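Local coordinates for bluetongue virus COAT protein VP7 (Bluetongue virus, PDB 1BVP), which forms trimeric capsomers that coat the VP3 scaffold of the viral core as part of the inner capsid and probably takes part in binding host cell surface receptors, at residues A[55-69]-A[313-327]. Sequence-based numbering, arbitrary orientation.
Sequences LAQRNEMFFMCLDMM and LSTLADVYTVLRPEF
The ring of F62 carries P325 on one face, CG of the proline standing 3.9 Å from the ring centroid in a CH-pi contact, while V319 CG1 meets its edge. Y320 turns an edge toward the face of F62, a T-shaped pair with planes at 79°; its hydroxyl is taken up by D275. F327 meets F62 rim to rim, and over the centre of the F327 ring stands F63 CE1, a second edge-to-face pair with planes nearly perpendicular. The guanidinium of R58 has L55 CA over one face, offset toward the rim, and L323 O at its edge. With its CG anti to the backbone N (chi1 -180°), F62 places its ring as a knob among L316, V319, Y320 and L323. L316 returns the fit, sitting among F62, C65, L66 and M69, with its CD1 3.7 Å from F62 CE1.

The helix stops at L323; R324, with positive phi, is the first residue beyond it, and the chain then crosses the start of 55-69. There R58, its chain bent at chi3, brings NH1 to L323 O at 2.8 Å, nearly straight and in both the guanidinium and carbonyl planes; a weaker bond from the same nitrogen goes to R324 O. N59 grips E326 twice: its OD1 accepts from E326 N at 2.9 Å, and its ND2 gives to E326 O at 3.0 Å from above the carbonyl plane. The amide is thereby held at two points.

The two helices run antiparallel at 176°, their axes 10.3 Å apart, and interlock knobs-into-holes within the helical domain of VP7, with F62, F63, Y320 and F327 clustered near the end of 313-323.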
loop_
_atom_site.group_PDB
_atom_site.type_symbol
_atom_site.label_atom_id
_atom_site.label_comp_id
_atom_site.label_asym_id
_atom_site.label_seq_id
_atom_site.Cartn_x
_atom_site.Cartn_y
_atom_site.Cartn_z
ATOM N N LEU A 55 -26.413 24.087 -15.957
ATOM C CA LEU A 55 -26.462 22.653 -15.761
ATOM C C LEU A 55 -26.465 21.957 -17.113
ATOM O O LEU A 55 -25.817 20.925 -17.310
ATOM C CB LEU A 55 -27.738 22.285 -15.013
ATOM C CG LEU A 55 -28.116 20.805 -14.949
ATOM C CD1 LEU A 55 -27.091 20.065 -14.086
ATOM C CD2 LEU A 55 -29.515 20.667 -14.380
ATOM N N ALA A 56 -27.193 22.518 -18.065
ATOM C CA ALA A 56 -27.246 21.887 -19.374
ATOM C C ALA A 56 -25.874 21.809 -20.033
ATOM O O ALA A 56 -25.554 20.819 -20.715
ATOM C CB ALA A 56 -28.227 22.599 -20.255
ATOM N N GLN A 57 -25.043 22.822 -19.787
ATOM C CA GLN A 57 -23.702 22.844 -20.367
ATOM C C GLN A 57 -22.760 21.874 -19.682
ATOM O O GLN A 57 -21.873 21.291 -20.314
ATOM C CB GLN A 57 -23.134 24.245 -20.332
ATOM C CG GLN A 57 -23.850 25.161 -21.268
ATOM C CD GLN A 57 -23.440 26.610 -21.110
ATOM O OE1 GLN A 57 -23.321 27.326 -22.094
ATOM N NE2 GLN A 57 -23.263 27.062 -19.870
ATOM N N ARG A 58 -22.945 21.728 -18.378
ATOM C CA ARG A 58 -22.157 20.810 -17.582
ATOM C C ARG A 58 -22.479 19.368 -17.981
ATOM O O ARG A 58 -21.573 18.583 -18.253
ATOM C CB ARG A 58 -22.399 21.068 -16.101
ATOM C CG ARG A 58 -21.706 22.327 -15.635
ATOM C CD ARG A 58 -21.753 22.505 -14.147
ATOM N NE ARG A 58 -23.039 23.010 -13.667
ATOM C CZ ARG A 58 -23.887 22.320 -12.911
ATOM N NH1 ARG A 58 -23.618 21.084 -12.545
ATOM N NH2 ARG A 58 -24.985 22.888 -12.473
ATOM N N ASN A 59 -23.762 19.060 -18.143
ATOM C CA ASN A 59 -24.158 17.726 -18.560
ATOM C C ASN A 59 -23.533 17.392 -19.899
ATOM O O ASN A 59 -22.938 16.323 -20.109
ATOM C CB ASN A 59 -25.661 17.642 -18.701
ATOM C CG ASN A 59 -26.368 17.541 -17.380
ATOM O OD1 ASN A 59 -25.762 17.319 -16.333
ATOM N ND2 ASN A 59 -27.666 17.695 -17.419
ATOM N N GLU A 60 -23.624 18.348 -20.806
ATOM C CA GLU A 60 -23.098 18.166 -22.151
ATOM C C GLU A 60 -21.583 17.885 -22.137
ATOM O O GLU A 60 -21.099 17.014 -22.869
ATOM C CB GLU A 60 -23.457 19.405 -22.966
ATOM C CG GLU A 60 -23.289 19.256 -24.441
ATOM C CD GLU A 60 -24.551 18.830 -25.129
ATOM O OE1 GLU A 60 -25.417 18.189 -24.446
ATOM O OE2 GLU A 60 -24.644 19.143 -26.359
ATOM N N MET A 61 -20.837 18.593 -21.291
ATOM C CA MET A 61 -19.393 18.365 -21.213
ATOM C C MET A 61 -19.122 17.006 -20.582
ATOM O O MET A 61 -18.232 16.267 -21.030
ATOM C CB MET A 61 -18.690 19.437 -20.396
ATOM C CG MET A 61 -17.187 19.213 -20.380
ATOM S SD MET A 61 -16.272 20.511 -19.554
ATOM C CE MET A 61 -15.764 21.360 -21.003
ATOM N N PHE A 62 -19.893 16.684 -19.539
ATOM C CA PHE A 62 -19.758 15.402 -18.881
ATOM C C PHE A 62 -20.041 14.275 -19.877
ATOM O O PHE A 62 -19.324 13.263 -19.901
ATOM C CB PHE A 62 -20.684 15.266 -17.685
ATOM C CG PHE A 62 -20.542 13.941 -17.006
ATOM C CD1 PHE A 62 -19.408 13.663 -16.244
ATOM C CD2 PHE A 62 -21.467 12.925 -17.232
ATOM C CE1 PHE A 62 -19.187 12.389 -15.727
ATOM C CE2 PHE A 62 -21.260 11.644 -16.723
ATOM C CZ PHE A 62 -20.119 11.371 -15.972
ATOM N N PHE A 63 -21.066 14.444 -20.715
ATOM C CA PHE A 63 -21.373 13.419 -21.698
ATOM C C PHE A 63 -20.240 13.243 -22.676
ATOM O O PHE A 63 -20.008 12.138 -23.156
ATOM C CB PHE A 63 -22.644 13.731 -22.436
ATOM C CG PHE A 63 -23.864 13.694 -21.572
ATOM C CD1 PHE A 63 -23.901 12.910 -20.416
ATOM C CD2 PHE A 63 -24.992 14.443 -21.911
ATOM C CE1 PHE A 63 -25.045 12.877 -19.618
ATOM C CE2 PHE A 63 -26.133 14.412 -21.115
ATOM C CZ PHE A 63 -26.167 13.633 -19.970
ATOM N N MET A 64 -19.483 14.313 -22.921
ATOM C CA MET A 64 -18.355 14.235 -23.846
ATOM C C MET A 64 -17.286 13.362 -23.203
ATOM O O MET A 64 -16.652 12.547 -23.856
ATOM C CB MET A 64 -17.790 15.628 -24.134
ATOM C CG MET A 64 -16.566 15.565 -25.008
ATOM S SD MET A 64 -15.699 17.092 -25.179
ATOM C CE MET A 64 -15.066 17.431 -23.496
ATOM N N CYS A 65 -17.090 13.546 -21.908
ATOM C CA CYS A 65 -16.119 12.762 -21.169
ATOM C C CYS A 65 -16.546 11.295 -21.099
ATOM O O CYS A 65 -15.724 10.384 -21.322
ATOM C CB CYS A 65 -15.998 13.338 -19.798
ATOM S SG CYS A 65 -15.075 14.857 -19.821
ATOM N N LEU A 66 -17.835 11.069 -20.833
ATOM C CA LEU A 66 -18.375 9.719 -20.797
ATOM C C LEU A 66 -18.130 9.034 -22.149
ATOM O O LEU A 66 -17.639 7.903 -22.208
ATOM C CB LEU A 66 -19.858 9.764 -20.478
ATOM C CG LEU A 66 -20.616 8.439 -20.308
ATOM C CD1 LEU A 66 -19.876 7.463 -19.426
ATOM C CD2 LEU A 66 -21.973 8.755 -19.699
ATOM N N ASP A 67 -18.402 9.738 -23.242
ATOM C CA ASP A 67 -18.181 9.167 -24.574
ATOM C C ASP A 67 -16.741 8.778 -24.783
ATOM O O ASP A 67 -16.443 7.732 -25.358
ATOM C CB ASP A 67 -18.553 10.165 -25.678
ATOM C CG ASP A 67 -20.002 10.064 -26.103
ATOM O OD1 ASP A 67 -20.651 9.029 -25.835
ATOM O OD2 ASP A 67 -20.498 11.025 -26.721
ATOM N N MET A 68 -15.849 9.658 -24.353
ATOM C CA MET A 68 -14.425 9.447 -24.511
ATOM C C MET A 68 -13.913 8.305 -23.668
ATOM O O MET A 68 -13.078 7.528 -24.131
ATOM C CB MET A 68 -13.685 10.733 -24.207
ATOM C CG MET A 68 -13.918 11.791 -25.264
ATOM S SD MET A 68 -12.930 13.249 -24.989
ATOM C CE MET A 68 -13.034 13.919 -26.619
ATOM N N MET A 69 -14.416 8.195 -22.438
ATOM C CA MET A 69 -14.044 7.106 -21.538
ATOM C C MET A 69 -14.522 5.766 -22.168
ATOM O O MET A 69 -13.720 4.869 -22.397
ATOM C CB MET A 69 -14.693 7.347 -20.176
ATOM C CG MET A 69 -14.389 6.318 -19.070
ATOM S SD MET A 69 -15.569 4.942 -19.038
ATOM C CE MET A 69 -14.502 3.540 -18.972
ATOM N N LEU A 313 -12.217 4.958 -15.477
ATOM C CA LEU A 313 -13.421 5.206 -14.680
ATOM C C LEU A 313 -13.131 6.066 -13.453
ATOM O O LEU A 313 -13.954 6.877 -13.071
ATOM C CB LEU A 313 -14.026 3.901 -14.233
ATOM C CG LEU A 313 -15.436 3.585 -14.680
ATOM C CD1 LEU A 313 -15.852 2.383 -13.864
ATOM C CD2 LEU A 313 -16.399 4.742 -14.447
ATOM N N SER A 314 -11.969 5.886 -12.832
ATOM C CA SER A 314 -11.586 6.670 -11.661
ATOM C C SER A 314 -11.492 8.148 -12.026
ATOM O O SER A 314 -11.999 9.022 -11.305
ATOM C CB SER A 314 -10.250 6.176 -11.114
ATOM O OG SER A 314 -9.995 6.827 -9.886
ATOM N N THR A 315 -10.847 8.429 -13.157
ATOM C CA THR A 315 -10.750 9.789 -13.644
ATOM C C THR A 315 -12.162 10.322 -13.948
ATOM O O THR A 315 -12.513 11.437 -13.538
ATOM C CB THR A 315 -9.889 9.846 -14.901
ATOM O OG1 THR A 315 -8.618 9.271 -14.605
ATOM C CG2 THR A 315 -9.662 11.293 -15.348
ATOM N N LEU A 316 -12.990 9.535 -14.633
ATOM C CA LEU A 316 -14.350 9.990 -14.922
ATOM C C LEU A 316 -15.102 10.322 -13.631
ATOM O O LEU A 316 -15.918 11.258 -13.606
ATOM C CB LEU A 316 -15.122 8.964 -15.733
ATOM C CG LEU A 316 -16.536 9.341 -16.186
ATOM C CD1 LEU A 316 -16.456 10.418 -17.246
ATOM C CD2 LEU A 316 -17.234 8.107 -16.793
ATOM N N ALA A 317 -14.793 9.613 -12.544
ATOM C CA ALA A 317 -15.458 9.886 -11.259
ATOM C C ALA A 317 -15.042 11.251 -10.774
ATOM O O ALA A 317 -15.855 11.993 -10.204
ATOM C CB ALA A 317 -15.117 8.864 -10.241
ATOM N N ASP A 318 -13.772 11.588 -10.973
ATOM C CA ASP A 318 -13.308 12.911 -10.561
ATOM C C ASP A 318 -13.998 13.993 -11.387
ATOM O O ASP A 318 -14.411 15.016 -10.843
ATOM C CB ASP A 318 -11.819 13.041 -10.731
ATOM C CG ASP A 318 -11.048 12.188 -9.766
ATOM O OD1 ASP A 318 -11.535 11.926 -8.638
ATOM O OD2 ASP A 318 -9.917 11.837 -10.137
ATOM N N VAL A 319 -14.133 13.763 -12.696
ATOM C CA VAL A 319 -14.818 14.721 -13.558
ATOM C C VAL A 319 -16.252 14.880 -13.061
ATOM O O VAL A 319 -16.738 16.000 -12.916
ATOM C CB VAL A 319 -14.843 14.270 -15.034
ATOM C CG1 VAL A 319 -15.776 15.180 -15.837
ATOM C CG2 VAL A 319 -13.444 14.327 -15.616
ATOM N N TYR A 320 -16.899 13.758 -12.742
ATOM C CA TYR A 320 -18.272 13.775 -12.249
ATOM C C TYR A 320 -18.351 14.667 -11.034
ATOM O O TYR A 320 -19.283 15.471 -10.851
ATOM C CB TYR A 320 -18.697 12.372 -11.836
ATOM C CG TYR A 320 -20.147 12.272 -11.397
ATOM C CD1 TYR A 320 -21.166 12.013 -12.332
ATOM C CD2 TYR A 320 -20.513 12.430 -10.048
ATOM C CE1 TYR A 320 -22.529 11.909 -11.935
ATOM C CE2 TYR A 320 -21.869 12.336 -9.642
ATOM C CZ TYR A 320 -22.862 12.074 -10.593
ATOM O OH TYR A 320 -24.185 11.970 -10.211
ATOM N N THR A 321 -17.390 14.475 -10.158
ATOM C CA THR A 321 -17.345 15.256 -8.948
ATOM C C THR A 321 -17.226 16.762 -9.196
ATOM O O THR A 321 -17.880 17.523 -8.490
ATOM C CB THR A 321 -16.260 14.684 -7.990
ATOM O OG1 THR A 321 -16.849 13.616 -7.245
ATOM C CG2 THR A 321 -15.714 15.715 -7.028
ATOM N N VAL A 322 -16.393 17.203 -10.153
ATOM C CA VAL A 322 -16.291 18.640 -10.406
ATOM C C VAL A 322 -17.426 19.209 -11.270
ATOM O O VAL A 322 -17.953 20.251 -10.927
ATOM C CB VAL A 322 -14.879 19.119 -10.838
ATOM C CG1 VAL A 322 -13.839 18.091 -10.472
ATOM C CG2 VAL A 322 -14.822 19.475 -12.248
ATOM N N LEU A 323 -17.866 18.501 -12.316
ATOM C CA LEU A 323 -18.971 18.976 -13.156
ATOM C C LEU A 323 -20.366 18.893 -12.532
ATOM O O LEU A 323 -21.258 19.613 -12.946
ATOM C CB LEU A 323 -18.982 18.267 -14.514
ATOM C CG LEU A 323 -17.752 18.612 -15.379
ATOM C CD1 LEU A 323 -17.801 17.977 -16.758
ATOM C CD2 LEU A 323 -17.673 20.114 -15.519
ATOM N N ARG A 324 -20.558 18.010 -11.546
ATOM C CA ARG A 324 -21.839 17.804 -10.862
ATOM C C ARG A 324 -23.020 17.682 -11.824
ATOM O O ARG A 324 -24.048 18.338 -11.631
ATOM C CB ARG A 324 -22.163 18.914 -9.858
ATOM C CG ARG A 324 -21.037 19.782 -9.310
ATOM C CD ARG A 324 -21.114 19.909 -7.790
ATOM N NE ARG A 324 -20.523 18.711 -7.157
ATOM C CZ ARG A 324 -21.203 17.673 -6.644
ATOM N NH1 ARG A 324 -22.541 17.652 -6.657
ATOM N NH2 ARG A 324 -20.540 16.612 -6.170
ATOM N N PRO A 325 -22.937 16.773 -12.814
ATOM C CA PRO A 325 -24.058 16.647 -13.751
ATOM C C PRO A 325 -25.302 16.039 -13.114
ATOM O O PRO A 325 -25.234 15.484 -12.017
ATOM C CB PRO A 325 -23.479 15.764 -14.848
ATOM C CG PRO A 325 -22.566 14.882 -14.127
ATOM C CD PRO A 325 -21.888 15.778 -13.106
ATOM N N GLU A 326 -26.448 16.221 -13.771
ATOM C CA GLU A 326 -27.732 15.701 -13.308
ATOM C C GLU A 326 -28.491 15.174 -14.486
ATOM O O GLU A 326 -28.903 15.916 -15.363
ATOM C CB GLU A 326 -28.592 16.769 -12.657
ATOM C CG GLU A 326 -28.077 17.273 -11.329
ATOM C CD GLU A 326 -28.984 18.339 -10.732
ATOM O OE1 GLU A 326 -30.232 18.232 -10.901
ATOM O OE2 GLU A 326 -28.449 19.295 -10.116
ATOM N N PHE A 327 -28.669 13.874 -14.518
ATOM C CA PHE A 327 -29.403 13.265 -15.595
ATOM C C PHE A 327 -30.013 11.980 -15.076
ATOM O O PHE A 327 -29.700 11.545 -13.967
ATOM C CB PHE A 327 -28.510 13.037 -16.802
ATOM C CG PHE A 327 -27.306 12.220 -16.513
ATOM C CD1 PHE A 327 -26.212 12.778 -15.856
ATOM C CD2 PHE A 327 -27.243 10.893 -16.914
ATOM C CE1 PHE A 327 -25.069 12.025 -15.602
ATOM C CE2 PHE A 327 -26.102 10.128 -16.667
ATOM C CZ PHE A 327 -25.020 10.695 -16.013
#